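Local atomic coordinates of GDP-mannose-dependent alpha-(1-6)-phosphatidylinositol monomannoside mannosyltransferase (Corynebacterium glutamicum, PDB entry 3OKP), a protein that belongs to the two-domain GT-B glycosyltransferases and is modelled with guanosine-5'-diphosphate-alpha-D-mannose bound. Residues 22-27 with 116-121; 26-31 with 366-371; 154-159 with 163-168; 12-17 with 37-42. One frame throughout, in Å; residues are numbered along the deposited sequence.

In the fold
Interactions 1 and 2 both start from helix 20-29: its Y24 turns to the loop after strand 112-116, while F28, with T31 following in the chain, meets helix 365-377 near the C-terminus. Interaction 4 holds the loop just before helix 20-29 against strand 37-42, the strand that follows it. Strand 37-42 and the edge strand 164-167 of interaction 3 belong to one seven-stranded parallel sheet; the two contacts have centres about 24 Å apart. The first two and the fourth are buried, whereas interaction 3 is partly open at K156. Interaction 1 is aromatic, 2 and 3 are chiefly apolar packing, and interaction 4 adds a side-chain hydrogen bond. L168 at the end of interaction 3 touches both Y24 and F28.

Interaction 1: residues 22-27 with 116-121; sequences QSYLRD and STHGHE
Y24 and H118 meet as a T-shaped (edge-to-face) aromatic pair in the N-terminal Rossmann-like domain of this GT-B protein, where helix 20-29 faces the loop leaving strand 112-116. The ring centroids lie 4.8 Å apart and the planes stand almost perpendicular, at 84°. H118 does the touching with one atom: CE1 comes down over one face of the tyrosine, off-centre toward the rim, with its nearest carbon Y24 CD2 at 3.6 Å. A chi1 of 179° carries the tyrosine ring out from the helix to the loop.

The polar ends look elsewhere. S116 OG sits near the plane of the Y24 ring, at its edge, but is 3.8 Å from Y24 OH; that hydroxyl is hydrogen-bonded to the carbonyl of L168, while S116 OG is bonded to W91 NE1 and T145 OG1. H118 NE2 bonds to the carbonyl of G93. With that nitrogen held and the tyrosine face against CE1, the imidazole is probably restricted in its rotation. The H118 side chain lies about 9 Å from the bound guanosine-5'-diphosphate-alpha-D-mannose.

A bond within 116-121 steadies the backbone that carries H118: H118 N donates to E121 OE1 at 2.9 Å, nearly straight at 170°, reaching the syn side of the carboxylate from somewhat out of its plane.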
loop_
_atom_site.group_PDB
_atom_site.type_symbol
_atom_site.label_atom_id
_atom_site.label_comp_id
_atom_site.label_asym_id
_atom_site.label_seq_id
_atom_site.Cartn_x
_atom_site.Cartn_y
_atom_site.Cartn_z
ATOM N N GLN A 22 -0.191 9.397 4.150
ATOM C CA GLN A 22 0.986 10.068 4.710
ATOM C C GLN A 22 2.288 9.385 4.280
ATOM O O GLN A 22 3.233 10.056 3.864
ATOM C CB GLN A 22 0.899 10.140 6.241
ATOM C CG GLN A 22 -0.095 11.175 6.775
ATOM C CD GLN A 22 -1.523 10.654 6.905
ATOM O OE1 GLN A 22 -1.836 9.532 6.512
ATOM N NE2 GLN A 22 -2.399 11.482 7.466
ATOM N N SER A 23 2.318 8.056 4.369
ATOM C CA SER A 23 3.484 7.263 3.968
ATOM C C SER A 23 3.701 7.306 2.454
ATOM O O SER A 23 4.833 7.419 1.981
ATOM C CB SER A 23 3.332 5.814 4.441
ATOM O OG SER A 23 3.318 5.740 5.858
ATOM N N TYR A 24 2.597 7.218 1.715
ATOM C CA TYR A 24 2.576 7.300 0.257
ATOM C C TYR A 24 3.241 8.587 -0.238
ATOM O O TYR A 24 4.142 8.542 -1.081
ATOM C CB TYR A 24 1.122 7.205 -0.224
ATOM C CG TYR A 24 0.894 7.304 -1.719
ATOM C CD1 TYR A 24 0.803 6.156 -2.507
ATOM C CD2 TYR A 24 0.720 8.543 -2.337
ATOM C CE1 TYR A 24 0.568 6.245 -3.884
ATOM C CE2 TYR A 24 0.487 8.642 -3.707
ATOM C CZ TYR A 24 0.410 7.492 -4.472
ATOM O OH TYR A 24 0.183 7.596 -5.827
ATOM N N LEU A 25 2.810 9.725 0.305
ATOM C CA LEU A 25 3.325 11.027 -0.123
ATOM C C LEU A 25 4.763 11.270 0.333
ATOM O O LEU A 25 5.600 11.688 -0.467
ATOM C CB LEU A 25 2.398 12.165 0.324
ATOM C CG LEU A 25 1.011 12.217 -0.331
ATOM C CD1 LEU A 25 0.205 13.371 0.232
ATOM C CD2 LEU A 25 1.099 12.324 -1.852
ATOM N N ARG A 26 5.051 10.984 1.603
ATOM C CA ARG A 26 6.419 11.067 2.129
ATOM C C ARG A 26 7.424 10.337 1.223
ATOM O O ARG A 26 8.454 10.902 0.847
ATOM C CB ARG A 26 6.477 10.512 3.560
ATOM C CG ARG A 26 7.884 10.359 4.154
ATOM C CD ARG A 26 7.878 9.372 5.317
ATOM N NE ARG A 26 7.642 8.000 4.862
ATOM C CZ ARG A 26 7.062 7.047 5.587
ATOM N NH1 ARG A 26 6.639 7.298 6.821
ATOM N NH2 ARG A 26 6.896 5.837 5.072
ATOM N N ASP A 27 7.110 9.095 0.862
ATOM C CA ASP A 27 8.041 8.265 0.098
ATOM C C ASP A 27 8.124 8.634 -1.386
ATOM O O ASP A 27 9.198 8.550 -1.980
ATOM C CB ASP A 27 7.735 6.777 0.289
ATOM C CG ASP A 27 7.942 6.313 1.726
ATOM O OD1 ASP A 27 8.691 6.972 2.478
ATOM O OD2 ASP A 27 7.349 5.281 2.105
ATOM N N SER A 116 -4.178 12.198 -7.102
ATOM C CA SER A 116 -3.980 10.775 -6.820
ATOM C C SER A 116 -5.178 10.165 -6.101
ATOM O O SER A 116 -5.639 10.689 -5.089
ATOM C CB SER A 116 -2.703 10.545 -6.001
ATOM O OG SER A 116 -1.537 10.810 -6.767
ATOM N N THR A 117 -5.683 9.060 -6.642
ATOM C CA THR A 117 -6.726 8.291 -5.975
ATOM C C THR A 117 -6.084 7.169 -5.177
ATOM O O THR A 117 -4.938 6.783 -5.439
ATOM C CB THR A 117 -7.744 7.691 -6.968
ATOM O OG1 THR A 117 -7.080 6.780 -7.854
ATOM C CG2 THR A 117 -8.434 8.792 -7.770
ATOM N N HIS A 118 -6.824 6.653 -4.200
ATOM C CA HIS A 118 -6.343 5.556 -3.370
ATOM C C HIS A 118 -7.431 4.487 -3.242
ATOM O O HIS A 118 -7.733 3.801 -4.216
ATOM C CB HIS A 118 -5.859 6.088 -2.013
ATOM C CG HIS A 118 -4.859 7.199 -2.131
ATOM N ND1 HIS A 118 -3.501 6.974 -2.203
ATOM C CD2 HIS A 118 -5.023 8.540 -2.225
ATOM C CE1 HIS A 118 -2.871 8.129 -2.320
ATOM N NE2 HIS A 118 -3.771 9.095 -2.338
ATOM N N GLY A 119 -8.034 4.361 -2.064
ATOM C CA GLY A 119 -9.107 3.387 -1.851
ATOM C C GLY A 119 -10.501 3.992 -1.820
ATOM O O GLY A 119 -11.449 3.409 -2.351
ATOM N N HIS A 120 -10.615 5.169 -1.207
ATOM C CA HIS A 120 -11.908 5.790 -0.905
ATOM C C HIS A 120 -12.770 6.134 -2.123
ATOM O O HIS A 120 -13.996 6.054 -2.049
ATOM C CB HIS A 120 -11.712 7.042 -0.039
ATOM N N GLU A 121 -12.131 6.505 -3.233
ATOM C CA GLU A 121 -12.848 6.929 -4.445
ATOM C C GLU A 121 -13.766 5.850 -5.034
ATOM O O GLU A 121 -14.726 6.171 -5.738
ATOM C CB GLU A 121 -11.873 7.444 -5.511
ATOM C CG GLU A 121 -11.294 8.835 -5.226
ATOM C CD GLU A 121 -10.045 8.819 -4.345
ATOM O OE1 GLU A 121 -9.522 7.723 -4.036
ATOM O OE2 GLU A 121 -9.583 9.919 -3.964
#

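Interaction 2: residues 26-31 with 366-371; sequences RDFIAT and EIMGER
The F28 ring turns its edge to helix 365-377: the carbonyl oxygen of M368 lies in the ring plane, with F28 CE1 3.5 Å from M368 O. Beyond this edge the ring has other aromatic neighbours, W365 in an edge-to-face pair and Y24 with planes at about 60°, and L168 packs on it as well.

The M368 side chain adds apolar contact at the same end of the ring. M368 CB is 3.9 Å from F28 CE1, and because the chain folds back at chi2 and chi3 (-49° and -57°) the methyl M368 CE returns to within 4.1 Å of F28 CZ.

Three residues on, T31 presses on G369. T31 OG1 is 3.4 Å from G369 CA and T31 CG2 3.8 Å from the same atom; with no side chain on the glycine, the backbones close to 5.0 Å between T31 CA and G369 CA. The G369 carbonyl is bonded to T373 OG1 in its own helix.

Here the C-terminal helix crosses back onto the N-terminal domain, as in other GT-B proteins. The join relies on close fit and dispersion, with at most a weak electrostatic pull between the ring's C-H edge and the M368 carbonyl.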
loop_
_atom_site.group_PDB
_atom_site.type_symbol
_atom_site.label_atom_id
_atom_site.label_comp_id
_atom_site.label_asym_id
_atom_site.label_seq_id
_atom_site.Cartn_x
_atom_site.Cartn_y
_atom_site.Cartn_z
ATOM N N ARG A 26 5.051 10.984 1.603
ATOM C CA ARG A 26 6.419 11.067 2.129
ATOM C C ARG A 26 7.424 10.337 1.223
ATOM O O ARG A 26 8.454 10.902 0.847
ATOM C CB ARG A 26 6.477 10.512 3.560
ATOM C CG ARG A 26 7.884 10.359 4.154
ATOM C CD ARG A 26 7.878 9.372 5.317
ATOM N NE ARG A 26 7.642 8.000 4.862
ATOM C CZ ARG A 26 7.062 7.047 5.587
ATOM N NH1 ARG A 26 6.639 7.298 6.821
ATOM N NH2 ARG A 26 6.896 5.837 5.072
ATOM N N ASP A 27 7.110 9.095 0.862
ATOM C CA ASP A 27 8.041 8.265 0.098
ATOM C C ASP A 27 8.124 8.634 -1.386
ATOM O O ASP A 27 9.198 8.550 -1.980
ATOM C CB ASP A 27 7.735 6.777 0.289
ATOM C CG ASP A 27 7.942 6.313 1.726
ATOM O OD1 ASP A 27 8.691 6.972 2.478
ATOM O OD2 ASP A 27 7.349 5.281 2.105
ATOM N N PHE A 28 7.007 9.050 -1.980
ATOM C CA PHE A 28 7.029 9.542 -3.363
ATOM C C PHE A 28 7.776 10.870 -3.510
ATOM O O PHE A 28 8.547 11.046 -4.458
ATOM C CB PHE A 28 5.619 9.641 -3.960
ATOM C CG PHE A 28 5.227 8.445 -4.780
ATOM C CD1 PHE A 28 5.910 8.140 -5.956
ATOM C CD2 PHE A 28 4.176 7.628 -4.385
ATOM C CE1 PHE A 28 5.561 7.032 -6.721
ATOM C CE2 PHE A 28 3.817 6.515 -5.143
ATOM C CZ PHE A 28 4.510 6.217 -6.314
ATOM N N ILE A 29 7.552 11.793 -2.574
ATOM C CA ILE A 29 8.231 13.100 -2.595
ATOM C C ILE A 29 9.751 12.930 -2.476
ATOM O O ILE A 29 10.518 13.625 -3.152
ATOM C CB ILE A 29 7.688 14.063 -1.496
ATOM C CG1 ILE A 29 6.252 14.494 -1.816
ATOM C CG2 ILE A 29 8.570 15.302 -1.374
ATOM C CD1 ILE A 29 5.488 15.092 -0.626
ATOM N N ALA A 30 10.171 11.986 -1.635
ATOM C CA ALA A 30 11.586 11.705 -1.393
ATOM C C ALA A 30 12.341 11.212 -2.637
ATOM O O ALA A 30 13.566 11.297 -2.692
ATOM C CB ALA A 30 11.741 10.716 -0.235
ATOM N N THR A 31 11.605 10.715 -3.632
ATOM C CA THR A 31 12.202 10.246 -4.891
ATOM C C THR A 31 12.508 11.390 -5.861
ATOM O O THR A 31 13.240 11.205 -6.838
ATOM C CB THR A 31 11.298 9.220 -5.620
ATOM O OG1 THR A 31 10.077 9.849 -6.030
ATOM C CG2 THR A 31 10.987 8.019 -4.731
ATOM N N GLU A 366 12.692 3.188 -6.506
ATOM C CA GLU A 366 13.489 3.680 -7.632
ATOM C C GLU A 366 12.681 3.642 -8.927
ATOM O O GLU A 366 12.656 4.618 -9.679
ATOM C CB GLU A 366 14.779 2.867 -7.785
ATOM C CG GLU A 366 15.894 3.247 -6.805
ATOM C CD GLU A 366 15.696 2.692 -5.395
ATOM O OE1 GLU A 366 14.812 1.828 -5.187
ATOM O OE2 GLU A 366 16.444 3.124 -4.490
ATOM N N ILE A 367 12.019 2.510 -9.167
ATOM C CA ILE A 367 11.141 2.332 -10.323
ATOM C C ILE A 367 9.932 3.267 -10.250
ATOM O O ILE A 367 9.630 3.972 -11.217
ATOM C CB ILE A 367 10.675 0.849 -10.464
ATOM C CG1 ILE A 367 11.856 -0.081 -10.799
ATOM C CG2 ILE A 367 9.536 0.709 -11.482
ATOM C CD1 ILE A 367 12.569 0.202 -12.128
ATOM N N MET A 368 9.254 3.277 -9.102
ATOM C CA MET A 368 8.057 4.102 -8.922
ATOM C C MET A 368 8.379 5.593 -8.926
ATOM O O MET A 368 7.608 6.396 -9.451
ATOM C CB MET A 368 7.296 3.713 -7.649
ATOM C CG MET A 368 6.632 2.330 -7.695
ATOM S SD MET A 368 5.646 1.978 -9.174
ATOM C CE MET A 368 4.470 3.320 -9.155
ATOM N N GLY A 369 9.522 5.950 -8.342
ATOM C CA GLY A 369 10.022 7.325 -8.372
ATOM C C GLY A 369 10.216 7.837 -9.787
ATOM O O GLY A 369 9.903 8.991 -10.084
ATOM N N GLU A 370 10.727 6.969 -10.660
ATOM C CA GLU A 370 10.888 7.287 -12.079
ATOM C C GLU A 370 9.545 7.537 -12.762
ATOM O O GLU A 370 9.425 8.451 -13.582
ATOM C CB GLU A 370 11.659 6.183 -12.805
ATOM C CG GLU A 370 13.157 6.210 -12.556
ATOM N N ARG A 371 8.544 6.726 -12.416
ATOM C CA ARG A 371 7.174 6.926 -12.899
ATOM C C ARG A 371 6.629 8.300 -12.513
ATOM O O ARG A 371 6.010 8.976 -13.337
ATOM C CB ARG A 371 6.234 5.837 -12.375
ATOM C CG ARG A 371 6.388 4.473 -13.037
ATOM C CD ARG A 371 5.216 3.586 -12.649
ATOM N NE ARG A 371 5.324 2.224 -13.166
ATOM C CZ ARG A 371 4.392 1.287 -13.003
ATOM N NH1 ARG A 371 3.275 1.561 -12.341
ATOM N NH2 ARG A 371 4.573 0.075 -13.507
#

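Interaction 3: residues 154-159 with 163-168; sequences RFKSAF and PTFEHL
K156 runs out extended, its CG anti to the backbone N (chi1 -163°), and bends only at its last torsion (chi4 -68°), so that its methylene chain passes obliquely over one face of F165. The phenylalanine ring is swung to meet it with its CG anti to the carbonyl carbon (chi1 -63°). K156 CG lies 4.1 Å from F165 CZ, toward the rim of the face, and the chain continues until K156 NZ is 4.0 Å from F165 CE2. The lysine covers the ring mainly with its hydrocarbon part, at the partly open side of the contact.

At the edge of the same ring, F159 CB approaches F165 CZ at 4.1 Å. F159 touches there only with its CB; its own ring leads away, edge-on to F155 CG, and packs on L134, I137 and L144. P163 completes the join loosely, its CD 4.4 Å from F159 O.

F165 also rests on L144 of the neighbouring strand 143-146, which puts its ring between helix and sheet. Helix 149-159 packed against the strand that follows it closes the beta-alpha-beta unit of strands 143-146 and 164-167, the last unit of this Rossmann-like parallel sheet.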
loop_
_atom_site.group_PDB
_atom_site.type_symbol
_atom_site.label_atom_id
_atom_site.label_comp_id
_atom_site.label_asym_id
_atom_site.label_seq_id
_atom_site.Cartn_x
_atom_site.Cartn_y
_atom_site.Cartn_z
ATOM N N ARG A 154 -13.453 0.351 -11.172
ATOM C CA ARG A 154 -14.557 0.726 -10.285
ATOM C C ARG A 154 -15.002 2.189 -10.425
ATOM O O ARG A 154 -16.195 2.482 -10.311
ATOM C CB ARG A 154 -14.216 0.423 -8.816
ATOM C CG ARG A 154 -13.972 -1.059 -8.462
ATOM C CD ARG A 154 -15.216 -1.951 -8.592
ATOM N NE ARG A 154 -16.362 -1.453 -7.826
ATOM C CZ ARG A 154 -16.703 -1.855 -6.603
ATOM N NH1 ARG A 154 -15.992 -2.779 -5.966
ATOM N NH2 ARG A 154 -17.767 -1.328 -6.014
ATOM N N PHE A 155 -14.060 3.103 -10.672
ATOM C CA PHE A 155 -14.392 4.538 -10.685
ATOM C C PHE A 155 -14.126 5.328 -11.979
ATOM O O PHE A 155 -14.391 6.536 -12.029
ATOM C CB PHE A 155 -13.778 5.270 -9.472
ATOM C CG PHE A 155 -12.264 5.228 -9.408
ATOM C CD1 PHE A 155 -11.624 4.890 -8.220
ATOM C CD2 PHE A 155 -11.482 5.546 -10.521
ATOM C CE1 PHE A 155 -10.232 4.858 -8.140
ATOM C CE2 PHE A 155 -10.095 5.515 -10.451
ATOM C CZ PHE A 155 -9.468 5.170 -9.257
ATOM N N LYS A 156 -13.614 4.658 -13.011
ATOM C CA LYS A 156 -13.238 5.331 -14.264
ATOM C C LYS A 156 -14.382 6.137 -14.893
ATOM O O LYS A 156 -14.198 7.305 -15.243
ATOM C CB LYS A 156 -12.672 4.335 -15.282
ATOM C CG LYS A 156 -11.898 4.993 -16.421
ATOM C CD LYS A 156 -11.481 3.978 -17.478
ATOM C CE LYS A 156 -10.572 4.605 -18.529
ATOM N NZ LYS A 156 -11.279 5.610 -19.382
ATOM N N SER A 157 -15.553 5.514 -15.021
ATOM C CA SER A 157 -16.716 6.163 -15.638
ATOM C C SER A 157 -17.186 7.400 -14.866
ATOM O O SER A 157 -17.699 8.349 -15.463
ATOM C CB SER A 157 -17.869 5.168 -15.826
ATOM O OG SER A 157 -18.396 4.740 -14.584
ATOM N N ALA A 158 -16.997 7.384 -13.546
ATOM C CA ALA A 158 -17.368 8.511 -12.688
ATOM C C ALA A 158 -16.522 9.758 -12.964
ATOM O O ALA A 158 -17.059 10.864 -13.053
ATOM C CB ALA A 158 -17.290 8.119 -11.219
ATOM N N PHE A 159 -15.209 9.574 -13.107
ATOM C CA PHE A 159 -14.291 10.678 -13.398
ATOM C C PHE A 159 -14.459 11.246 -14.811
ATOM O O PHE A 159 -14.249 12.441 -15.033
ATOM C CB PHE A 159 -12.833 10.256 -13.167
ATOM C CG PHE A 159 -12.432 10.226 -11.715
ATOM C CD1 PHE A 159 -12.395 9.023 -11.015
ATOM C CD2 PHE A 159 -12.095 11.402 -11.046
ATOM C CE1 PHE A 159 -12.021 8.988 -9.670
ATOM C CE2 PHE A 159 -11.726 11.379 -9.702
ATOM C CZ PHE A 159 -11.687 10.167 -9.012
ATOM N N PRO A 163 -9.408 13.473 -17.990
ATOM C CA PRO A 163 -8.025 13.268 -17.561
ATOM C C PRO A 163 -7.366 12.061 -18.222
ATOM O O PRO A 163 -8.058 11.166 -18.712
ATOM C CB PRO A 163 -8.158 13.033 -16.052
ATOM C CG PRO A 163 -9.513 12.474 -15.864
ATOM C CD PRO A 163 -10.375 12.947 -17.005
ATOM N N THR A 164 -6.035 12.061 -18.247
ATOM C CA THR A 164 -5.263 10.865 -18.572
ATOM C C THR A 164 -5.080 10.058 -17.288
ATOM O O THR A 164 -4.808 10.624 -16.227
ATOM C CB THR A 164 -3.879 11.202 -19.168
ATOM O OG1 THR A 164 -3.131 11.991 -18.235
ATOM C CG2 THR A 164 -4.024 11.967 -20.477
ATOM N N PHE A 165 -5.236 8.743 -17.387
ATOM C CA PHE A 165 -5.149 7.872 -16.217
ATOM C C PHE A 165 -3.795 7.168 -16.147
ATOM O O PHE A 165 -3.381 6.510 -17.105
ATOM C CB PHE A 165 -6.301 6.864 -16.206
ATOM C CG PHE A 165 -7.663 7.499 -16.106
ATOM C CD1 PHE A 165 -8.248 7.728 -14.866
ATOM C CD2 PHE A 165 -8.361 7.867 -17.254
ATOM C CE1 PHE A 165 -9.511 8.312 -14.772
ATOM C CE2 PHE A 165 -9.620 8.455 -17.169
ATOM C CZ PHE A 165 -10.195 8.678 -15.925
ATOM N N GLU A 166 -3.113 7.324 -15.013
ATOM C CA GLU A 166 -1.759 6.801 -14.834
ATOM C C GLU A 166 -1.646 5.905 -13.602
ATOM O O GLU A 166 -2.108 6.265 -12.519
ATOM C CB GLU A 166 -0.748 7.950 -14.734
ATOM C CG GLU A 166 -0.623 8.814 -15.985
ATOM C CD GLU A 166 0.231 8.182 -17.077
ATOM O OE1 GLU A 166 0.913 7.166 -16.811
ATOM O OE2 GLU A 166 0.220 8.708 -18.208
ATOM N N HIS A 167 -1.027 4.740 -13.777
ATOM C CA HIS A 167 -0.830 3.787 -12.686
ATOM C C HIS A 167 0.290 4.255 -11.753
ATOM O O HIS A 167 1.467 4.248 -12.125
ATOM C CB HIS A 167 -0.538 2.386 -13.251
ATOM C CG HIS A 167 -0.528 1.296 -12.219
ATOM N ND1 HIS A 167 0.441 0.317 -12.184
ATOM C CD2 HIS A 167 -1.370 1.028 -11.192
ATOM C CE1 HIS A 167 0.196 -0.508 -11.181
ATOM N NE2 HIS A 167 -0.895 -0.096 -10.560
ATOM N N LEU A 168 -0.083 4.679 -10.547
ATOM C CA LEU A 168 0.899 5.128 -9.559
ATOM C C LEU A 168 0.629 4.553 -8.162
ATOM O O LEU A 168 0.208 5.280 -7.253
ATOM C CB LEU A 168 0.995 6.662 -9.528
ATOM C CG LEU A 168 2.270 7.276 -8.929
ATOM C CD1 LEU A 168 3.484 7.023 -9.809
ATOM C CD2 LEU A 168 2.094 8.768 -8.674
#

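Interaction 4: residues 12-17 with 37-42; sequences NDFPPR and IVVFAS
F14 lies between V39 and its own neighbour P15, one on each face of its ring. V39 CG1 stands over the centre of one face, 4.0 Å from the centroid and only 12° off the ring normal, a CH-pi contact. On the opposite face P15 CD sits 3.4 Å above the plane, toward the rim. The second methyl, V39 CG2, reaches the far end of the ring, 4.1 Å from F14 CE1. Nearer the backbone, F14 CB packs on A41 CB at 3.8 Å. A chi1 of -161° swings F14 CG away from its own amide and aims the ring along the strand. V39 and A41, two residues apart, point to the same side of the strand, and between them they line the phenylalanine from ring to CB.

This is the loop between strand 7-11 and helix 20-29, the first beta-alpha connection of the Rossmann-like N-terminal domain, folded over the neighbouring parallel strand 37-42. The helix takes part too, since I29 also packs on F14 and V39.

N12 and S42 supply the polar half, where the loop leaves strand 7-11. S42 OG donates to N12 OD1 at 2.7 Å, coming from above the carbonyl plane, 42° out of it. N12 OD1 also accepts from the backbone N of M68, so two donors meet at the amide oxygen, and S42 OG has a second partner in Q44 NE2. Further out, R62 on the next strand bridges the two segments, its NH2 bonded to the carbonyl of P15 and its NH1 to that of S42.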
loop_
_atom_site.group_PDB
_atom_site.type_symbol
_atom_site.label_atom_id
_atom_site.label_comp_id
_atom_site.label_asym_id
_atom_site.label_seq_id
_atom_site.Cartn_x
_atom_site.Cartn_y
_atom_site.Cartn_z
ATOM N N ASN A 12 -4.183 17.276 2.881
ATOM C CA ASN A 12 -4.565 17.196 4.283
ATOM C C ASN A 12 -3.848 16.030 4.973
ATOM O O ASN A 12 -3.925 15.876 6.191
ATOM C CB ASN A 12 -6.084 17.030 4.404
ATOM C CG ASN A 12 -6.578 17.144 5.838
ATOM O OD1 ASN A 12 -6.266 18.103 6.540
ATOM N ND2 ASN A 12 -7.353 16.159 6.276
ATOM N N ASP A 13 -3.151 15.218 4.181
ATOM C CA ASP A 13 -2.531 13.987 4.669
ATOM C C ASP A 13 -1.008 14.058 4.561
ATOM O O ASP A 13 -0.435 13.690 3.539
ATOM C CB ASP A 13 -3.039 12.780 3.870
ATOM C CG ASP A 13 -4.554 12.713 3.798
ATOM O OD1 ASP A 13 -5.210 12.643 4.861
ATOM O OD2 ASP A 13 -5.087 12.715 2.666
ATOM N N PHE A 14 -0.361 14.533 5.618
ATOM C CA PHE A 14 1.093 14.672 5.628
ATOM C C PHE A 14 1.628 14.311 7.012
ATOM O O PHE A 14 0.941 14.536 8.009
ATOM C CB PHE A 14 1.488 16.106 5.241
ATOM C CG PHE A 14 2.918 16.250 4.779
ATOM C CD1 PHE A 14 3.336 15.702 3.568
ATOM C CD2 PHE A 14 3.842 16.957 5.545
ATOM C CE1 PHE A 14 4.658 15.833 3.137
ATOM C CE2 PHE A 14 5.166 17.097 5.122
ATOM C CZ PHE A 14 5.572 16.535 3.915
ATOM N N PRO A 15 2.839 13.717 7.082
ATOM C CA PRO A 15 3.509 13.542 8.371
ATOM C C PRO A 15 3.622 14.869 9.143
ATOM O O PRO A 15 3.533 15.935 8.527
ATOM C CB PRO A 15 4.895 13.033 7.975
ATOM C CG PRO A 15 4.693 12.361 6.674
ATOM C CD PRO A 15 3.629 13.144 5.974
ATOM N N PRO A 16 3.853 14.815 10.472
ATOM C CA PRO A 16 4.204 13.650 11.299
ATOM C C PRO A 16 3.063 12.667 11.604
ATOM O O PRO A 16 3.320 11.595 12.156
ATOM C CB PRO A 16 4.732 14.286 12.587
ATOM C CG PRO A 16 4.003 15.574 12.687
ATOM C CD PRO A 16 3.779 16.051 11.276
ATOM N N ARG A 17 1.826 13.023 11.256
ATOM C CA ARG A 17 0.687 12.114 11.425
ATOM C C ARG A 17 0.929 10.794 10.686
ATOM O O ARG A 17 1.425 10.787 9.557
ATOM C CB ARG A 17 -0.615 12.773 10.950
ATOM C CG ARG A 17 -1.881 11.971 11.259
ATOM C CD ARG A 17 -3.137 12.736 10.866
ATOM N NE ARG A 17 -4.336 11.908 10.982
ATOM N N ILE A 37 10.171 20.588 -5.351
ATOM C CA ILE A 37 8.995 20.212 -4.569
ATOM C C ILE A 37 8.693 21.236 -3.478
ATOM O O ILE A 37 9.591 21.647 -2.735
ATOM C CB ILE A 37 9.172 18.816 -3.896
ATOM C CG1 ILE A 37 9.296 17.698 -4.944
ATOM C CG2 ILE A 37 8.036 18.541 -2.893
ATOM C CD1 ILE A 37 7.980 17.283 -5.622
ATOM N N VAL A 38 7.426 21.645 -3.401
ATOM C CA VAL A 38 6.908 22.420 -2.274
ATOM C C VAL A 38 5.626 21.738 -1.786
ATOM O O VAL A 38 4.816 21.289 -2.596
ATOM C CB VAL A 38 6.603 23.900 -2.653
ATOM C CG1 VAL A 38 6.205 24.704 -1.415
ATOM C CG2 VAL A 38 7.805 24.557 -3.338
ATOM N N VAL A 39 5.457 21.645 -0.469
ATOM C CA VAL A 39 4.251 21.050 0.113
ATOM C C VAL A 39 3.399 22.113 0.803
ATOM O O VAL A 39 3.922 22.976 1.512
ATOM C CB VAL A 39 4.582 19.899 1.106
ATOM C CG1 VAL A 39 3.305 19.306 1.715
ATOM C CG2 VAL A 39 5.388 18.802 0.412
ATOM N N PHE A 40 2.091 22.044 0.562
ATOM C CA PHE A 40 1.090 22.851 1.256
ATOM C C PHE A 40 0.190 21.884 2.032
ATOM O O PHE A 40 -0.630 21.170 1.445
ATOM C CB PHE A 40 0.297 23.692 0.238
ATOM C CG PHE A 40 -0.753 24.594 0.846
ATOM C CD1 PHE A 40 -0.462 25.401 1.947
ATOM C CD2 PHE A 40 -2.031 24.661 0.285
ATOM C CE1 PHE A 40 -1.433 26.240 2.497
ATOM C CE2 PHE A 40 -3.009 25.497 0.823
ATOM C CZ PHE A 40 -2.711 26.288 1.933
ATOM N N ALA A 41 0.372 21.847 3.352
ATOM C CA ALA A 41 -0.279 20.841 4.194
ATOM C C ALA A 41 -0.962 21.427 5.430
ATOM O O ALA A 41 -0.523 22.440 5.970
ATOM C CB ALA A 41 0.730 19.767 4.604
ATOM N N SER A 42 -2.035 20.773 5.870
ATOM C CA SER A 42 -2.705 21.121 7.125
ATOM C C SER A 42 -1.795 20.877 8.338
ATOM O O SER A 42 -0.745 20.237 8.221
ATOM C CB SER A 42 -4.004 20.326 7.269
ATOM O OG SER A 42 -3.754 18.934 7.220
#